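Local coordinates for tryptophan synthase alpha chain (PDB 3THA), which probably cleaves indoleglycerol phosphate by a retro-aldol reaction to indole and glyceraldehyde 3-phosphate, as the alpha subunit of the bacterial enzyme that makes tryptophan, at residues R36-P41 with T87-V92; V231-Q236 with K244-I249. One frame throughout, in Å; residues are numbered along the deposited sequence.

Contact 1. Residues R36-P41 with T87-V92; sequences RLDQSP and TKKALV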
loop_
_atom_site.group_PDB
_atom_site.type_symbol
_atom_site.label_atom_id
_atom_site.label_comp_id
_atom_site.label_asym_id
_atom_site.label_seq_id
_atom_site.Cartn_x
_atom_site.Cartn_y
_atom_site.Cartn_z
ATOM N N ARG B 36 15.934 -1.042 22.869
ATOM C CA ARG B 36 17.070 -0.142 22.713
ATOM C C ARG B 36 16.648 1.237 22.198
ATOM O O ARG B 36 17.459 2.101 21.888
ATOM C CB ARG B 36 18.171 -0.799 21.873
ATOM C CG ARG B 36 19.107 -1.745 22.678
ATOM C CD ARG B 36 19.930 -2.682 21.786
ATOM N NE ARG B 36 21.041 -1.967 21.165
ATOM C CZ ARG B 36 22.069 -2.532 20.529
ATOM N NH1 ARG B 36 22.158 -3.852 20.410
ATOM N NH2 ARG B 36 23.017 -1.765 20.013
ATOM N N LEU B 37 15.350 1.456 22.135
ATOM C CA LEU B 37 14.819 2.662 21.520
ATOM C C LEU B 37 15.263 3.912 22.292
ATOM O O LEU B 37 15.560 4.936 21.702
ATOM C CB LEU B 37 13.301 2.559 21.418
ATOM C CG LEU B 37 12.576 3.506 20.494
ATOM C CD1 LEU B 37 13.172 3.367 19.038
ATOM C CD2 LEU B 37 11.066 3.219 20.549
ATOM N N ASP B 38 15.276 3.814 23.609
ATOM C CA ASP B 38 15.789 4.889 24.473
ATOM C C ASP B 38 17.182 5.380 24.114
ATOM O O ASP B 38 17.458 6.546 24.267
ATOM C CB ASP B 38 15.751 4.476 25.947
ATOM C CG ASP B 38 14.357 4.572 26.529
ATOM O OD1 ASP B 38 13.466 5.116 25.849
ATOM O OD2 ASP B 38 14.151 4.096 27.658
ATOM N N GLN B 39 18.054 4.509 23.627
ATOM C CA GLN B 39 19.395 4.964 23.232
ATOM C C GLN B 39 19.557 5.258 21.757
ATOM O O GLN B 39 20.671 5.559 21.327
ATOM C CB GLN B 39 20.488 3.982 23.637
ATOM C CG GLN B 39 20.467 3.549 25.084
ATOM C CD GLN B 39 20.287 2.041 25.140
ATOM O OE1 GLN B 39 21.224 1.272 24.871
ATOM N NE2 GLN B 39 19.051 1.607 25.433
ATOM N N SER B 40 18.492 5.159 20.968
ATOM C CA SER B 40 18.624 5.491 19.546
ATOM C C SER B 40 18.241 6.950 19.358
ATOM O O SER B 40 17.536 7.484 20.194
ATOM C CB SER B 40 17.710 4.602 18.692
ATOM O OG SER B 40 16.359 5.000 18.860
ATOM N N PRO B 41 18.658 7.598 18.254
ATOM C CA PRO B 41 18.304 9.015 18.146
ATOM C C PRO B 41 16.863 9.260 17.623
ATOM O O PRO B 41 16.471 10.404 17.348
ATOM C CB PRO B 41 19.364 9.549 17.178
ATOM C CG PRO B 41 19.629 8.400 16.264
ATOM C CD PRO B 41 19.316 7.112 17.027
ATOM N N THR B 87 10.054 1.867 27.131
ATOM C CA THR B 87 10.743 2.955 26.435
ATOM C C THR B 87 10.142 4.282 26.838
ATOM O O THR B 87 9.028 4.321 27.338
ATOM C CB THR B 87 10.660 2.801 24.891
ATOM O OG1 THR B 87 11.419 3.852 24.278
ATOM C CG2 THR B 87 9.206 2.876 24.424
ATOM N N LYS B 88 10.880 5.363 26.623
ATOM C CA LYS B 88 10.345 6.705 26.873
ATOM C C LYS B 88 9.848 7.366 25.593
ATOM O O LYS B 88 9.154 8.374 25.636
ATOM C CB LYS B 88 11.391 7.584 27.522
ATOM C CG LYS B 88 11.590 7.268 28.984
ATOM C CD LYS B 88 10.347 7.619 29.828
ATOM C CE LYS B 88 10.358 6.897 31.191
ATOM N NZ LYS B 88 11.648 7.013 31.950
ATOM N N LYS B 89 10.215 6.804 24.456
ATOM C CA LYS B 89 9.860 7.399 23.168
ATOM C C LYS B 89 8.396 7.169 22.796
ATOM O O LYS B 89 7.738 6.287 23.345
ATOM C CB LYS B 89 10.778 6.865 22.079
ATOM C CG LYS B 89 12.258 6.972 22.436
ATOM C CD LYS B 89 12.718 8.377 22.281
ATOM C CE LYS B 89 14.106 8.537 22.835
ATOM N NZ LYS B 89 15.026 7.614 22.145
ATOM N N ALA B 90 7.883 7.984 21.880
ATOM C CA ALA B 90 6.497 7.870 21.438
ATOM C C ALA B 90 6.307 6.695 20.491
ATOM O O ALA B 90 7.054 6.555 19.498
ATOM C CB ALA B 90 6.021 9.165 20.777
ATOM N N LEU B 91 5.280 5.893 20.780
ATOM C CA LEU B 91 4.876 4.778 19.947
ATOM C C LEU B 91 3.564 5.079 19.189
ATOM O O LEU B 91 2.551 5.462 19.781
ATOM C CB LEU B 91 4.757 3.523 20.804
ATOM C CG LEU B 91 6.055 3.127 21.531
ATOM C CD1 LEU B 91 5.849 1.917 22.419
ATOM C CD2 LEU B 91 7.226 2.888 20.523
ATOM N N VAL B 92 3.617 4.928 17.870
ATOM C CA VAL B 92 2.513 5.241 16.987
ATOM C C VAL B 92 2.243 4.029 16.065
ATOM O O VAL B 92 3.143 3.563 15.363
ATOM C CB VAL B 92 2.843 6.497 16.121
ATOM C CG1 VAL B 92 1.845 6.667 14.977
ATOM C CG2 VAL B 92 2.805 7.742 16.990
#
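The side chain of L37 packs against T87, K89 and L91, and its carbonyl meets K89. CG of L37 stands anti to the backbone N (chi1 -164°), 4.0 Å from K89 CG, and the branch CD2 of L37 goes on to L91 CD2 at 3.9 Å, the two leucine side chains running past one another, oppositely directed. The carbonyl oxygen of L37 takes a hydrogen bond from K89 NZ at 2.8 Å, the donor tilted 29° from the carbonyl plane, and also accepts from S40 N and S40 OG. D38, next in the 3-10 turn, uses a single carboxylate oxygen twice. Its OD1 receives K88 N at 2.7 Å on the syn lone pair in a nearly straight bond (175°), while T87 OG1 approaches the same OD1 from above the carboxylate plane at 2.9 Å. That hydroxyl in turn accepts from K89 N, closing an ST turn that fixes the backbone ahead of strand 90-94. D38 O also accepts weakly from K89 NZ, S40 O adds a second weak bond to K89 NZ at 3.2 Å, and I42 O is a further acceptor. The contact joins the loop before strand 44-48 to the start of neighbouring strand 90-94 and the residues just ahead of it. Gathered carbonyls, with the D38 carboxylate near the ammonium but not touching it, would be expected to favour the charged form of K89 although no salt bridge is formed.

Contact 2. Residues V231-Q236 with K244-I249; sequences VKCFKQ and KDIEEI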
loop_
_atom_site.group_PDB
_atom_site.type_symbol
_atom_site.label_atom_id
_atom_site.label_comp_id
_atom_site.label_asym_id
_atom_site.label_seq_id
_atom_site.Cartn_x
_atom_site.Cartn_y
_atom_site.Cartn_z
ATOM N N VAL B 231 13.456 0.260 7.348
ATOM C CA VAL B 231 13.155 -1.146 7.127
ATOM C C VAL B 231 14.336 -1.870 6.424
ATOM O O VAL B 231 14.635 -3.032 6.741
ATOM C CB VAL B 231 11.798 -1.352 6.379
ATOM C CG1 VAL B 231 11.553 -2.844 6.075
ATOM C CG2 VAL B 231 10.637 -0.806 7.215
ATOM N N LYS B 232 15.036 -1.170 5.522
ATOM C CA LYS B 232 16.120 -1.795 4.766
ATOM C C LYS B 232 17.277 -2.118 5.713
ATOM O O LYS B 232 18.008 -3.071 5.489
ATOM C CB LYS B 232 16.546 -0.977 3.508
ATOM C CG LYS B 232 17.745 0.002 3.657
ATOM C CD LYS B 232 18.207 0.598 2.291
ATOM C CE LYS B 232 17.245 1.715 1.768
ATOM N NZ LYS B 232 17.781 2.556 0.635
ATOM N N CYS B 233 17.405 -1.338 6.782
ATOM C CA CYS B 233 18.410 -1.617 7.834
ATOM C C CYS B 233 18.133 -2.950 8.496
ATOM O O CYS B 233 19.021 -3.695 8.765
ATOM C CB CYS B 233 18.428 -0.507 8.898
ATOM S SG CYS B 233 18.818 1.105 8.168
ATOM N N PHE B 234 16.876 -3.266 8.706
ATOM C CA PHE B 234 16.548 -4.487 9.394
ATOM C C PHE B 234 16.842 -5.775 8.629
ATOM O O PHE B 234 16.588 -6.870 9.138
ATOM C CB PHE B 234 15.090 -4.453 9.834
ATOM C CG PHE B 234 14.844 -3.591 11.031
ATOM C CD1 PHE B 234 14.390 -4.149 12.232
ATOM C CD2 PHE B 234 15.057 -2.223 10.975
ATOM C CE1 PHE B 234 14.126 -3.335 13.343
ATOM C CE2 PHE B 234 14.808 -1.415 12.087
ATOM C CZ PHE B 234 14.337 -1.980 13.273
ATOM N N LYS B 235 17.381 -5.672 7.425
ATOM C CA LYS B 235 17.586 -6.883 6.653
ATOM C C LYS B 235 18.899 -7.524 7.065
ATOM O O LYS B 235 19.238 -8.587 6.580
ATOM C CB LYS B 235 17.539 -6.597 5.162
ATOM C CG LYS B 235 17.409 -7.845 4.285
ATOM C CD LYS B 235 16.712 -7.514 2.938
ATOM C CE LYS B 235 17.331 -8.288 1.748
ATOM N NZ LYS B 235 18.828 -8.116 1.629
ATOM N N GLN B 236 19.619 -6.872 7.976
ATOM C CA GLN B 236 20.806 -7.442 8.594
ATOM C C GLN B 236 20.542 -8.403 9.738
ATOM O O GLN B 236 19.619 -8.243 10.517
ATOM C CB GLN B 236 21.800 -6.370 9.029
ATOM C CG GLN B 236 22.806 -6.028 7.910
ATOM C CD GLN B 236 22.460 -4.687 7.226
ATOM O OE1 GLN B 236 23.172 -4.216 6.325
ATOM N NE2 GLN B 236 21.394 -4.068 7.679
ATOM N N LYS B 244 23.566 0.910 14.018
ATOM C CA LYS B 244 24.586 1.828 13.482
ATOM C C LYS B 244 24.071 2.585 12.243
ATOM O O LYS B 244 24.296 3.783 12.107
ATOM C CB LYS B 244 25.935 1.100 13.213
ATOM C CG LYS B 244 26.770 1.616 12.007
ATOM C CD LYS B 244 27.955 0.693 11.661
ATOM C CE LYS B 244 28.207 0.621 10.161
ATOM N NZ LYS B 244 29.675 0.546 9.884
ATOM N N ASP B 245 23.385 1.870 11.360
ATOM C CA ASP B 245 22.777 2.427 10.154
ATOM C C ASP B 245 21.631 3.412 10.451
ATOM O O ASP B 245 21.367 4.308 9.659
ATOM C CB ASP B 245 22.198 1.301 9.315
ATOM C CG ASP B 245 23.240 0.460 8.672
ATOM O OD1 ASP B 245 24.436 0.788 8.815
ATOM O OD2 ASP B 245 22.866 -0.541 8.019
ATOM N N ILE B 246 20.945 3.224 11.574
ATOM C CA ILE B 246 19.899 4.129 11.995
ATOM C C ILE B 246 20.451 5.352 12.710
ATOM O O ILE B 246 19.702 6.218 13.157
ATOM C CB ILE B 246 18.899 3.436 12.916
ATOM C CG1 ILE B 246 18.028 2.483 12.132
ATOM C CG2 ILE B 246 18.032 4.425 13.595
ATOM C CD1 ILE B 246 17.244 1.562 13.019
ATOM N N GLU B 247 21.754 5.440 12.848
ATOM C CA GLU B 247 22.276 6.643 13.438
ATOM C C GLU B 247 23.128 7.358 12.406
ATOM O O GLU B 247 23.606 8.497 12.619
ATOM C CB GLU B 247 23.036 6.331 14.726
ATOM C CG GLU B 247 23.164 7.572 15.605
ATOM C CD GLU B 247 23.354 7.268 17.074
ATOM O OE1 GLU B 247 23.841 6.151 17.396
ATOM O OE2 GLU B 247 23.023 8.164 17.898
ATOM N N GLU B 248 23.304 6.653 11.285
ATOM C CA GLU B 248 23.899 7.217 10.079
ATOM C C GLU B 248 22.814 8.101 9.463
ATOM O O GLU B 248 23.054 9.221 9.034
ATOM C CB GLU B 248 24.298 6.095 9.112
ATOM C CG GLU B 248 25.295 6.488 8.018
ATOM C CD GLU B 248 26.293 5.344 7.672
ATOM O OE1 GLU B 248 26.050 4.155 8.053
ATOM O OE2 GLU B 248 27.336 5.636 7.034
ATOM N N ILE B 249 21.601 7.598 9.470
ATOM C CA ILE B 249 20.507 8.321 8.880
ATOM C C ILE B 249 20.196 9.612 9.651
ATOM O O ILE B 249 19.930 10.628 9.033
ATOM C CB ILE B 249 19.334 7.382 8.675
ATOM C CG1 ILE B 249 19.748 6.302 7.663
ATOM C CG2 ILE B 249 18.060 8.130 8.216
ATOM C CD1 ILE B 249 18.806 5.097 7.565
#
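C233 packs its sulfur against D245, I246 and I249 of the segment 244-249. CB of C233 leaves the last turn of helix 228-233 toward the partner segment, and SG, set anti to the carbonyl carbon (chi1 -59°), lies among three side chains. It meets D245 CB at 3.6 Å, I249 CD1 at 4.0 Å and, less closely, I246 CG1 at 4.3 Å. From CG1, I246 continues to CD1, which reaches CE2 of the F234 ring at 4.0 Å as the two side chains cross. The ring of F234 also makes an edge-to-face contact with F33 of helix 27-35. Beside the apolar patch, Q236 and D245 reach tip to tip, with amide and carboxylate planes 71° apart; Q236 NE2 stays 3.8 Å from D245 OD2, and this amide is instead weakly bonded to C233 O across the type I turn C233-Q236. The contact thus packs the last two helices of the TIM barrel against each other round a short turn. Its cohesion is apolar: the methylene of D245 faces the sulfur while its OD2 is nearly as far from OE1 as from NE2 of Q236, so the amide is not expected to stabilise the charge much.

From the N terminus, the chain leaves helix 27-35, passes through 36-41 into strand 44-48, and returns at 87-92 after 45 intervening residues; contact 1 closes a loop that holds strand 44-48 and helices 60-70 and 75-83. Contact 2 follows in series, neither nested in contact 1 nor crossing it: after the eighth strand, 223-226, it closes a short loop, seven residues between its segments, five of them in helix 239-248. The two meet where the ring atom P41 CG packs on E247 CG at 3.7 Å, their centres about 15 Å apart. Helix 239-248 therefore links them, and through it the end of the chain is packed against the loop that enters strand 44-48.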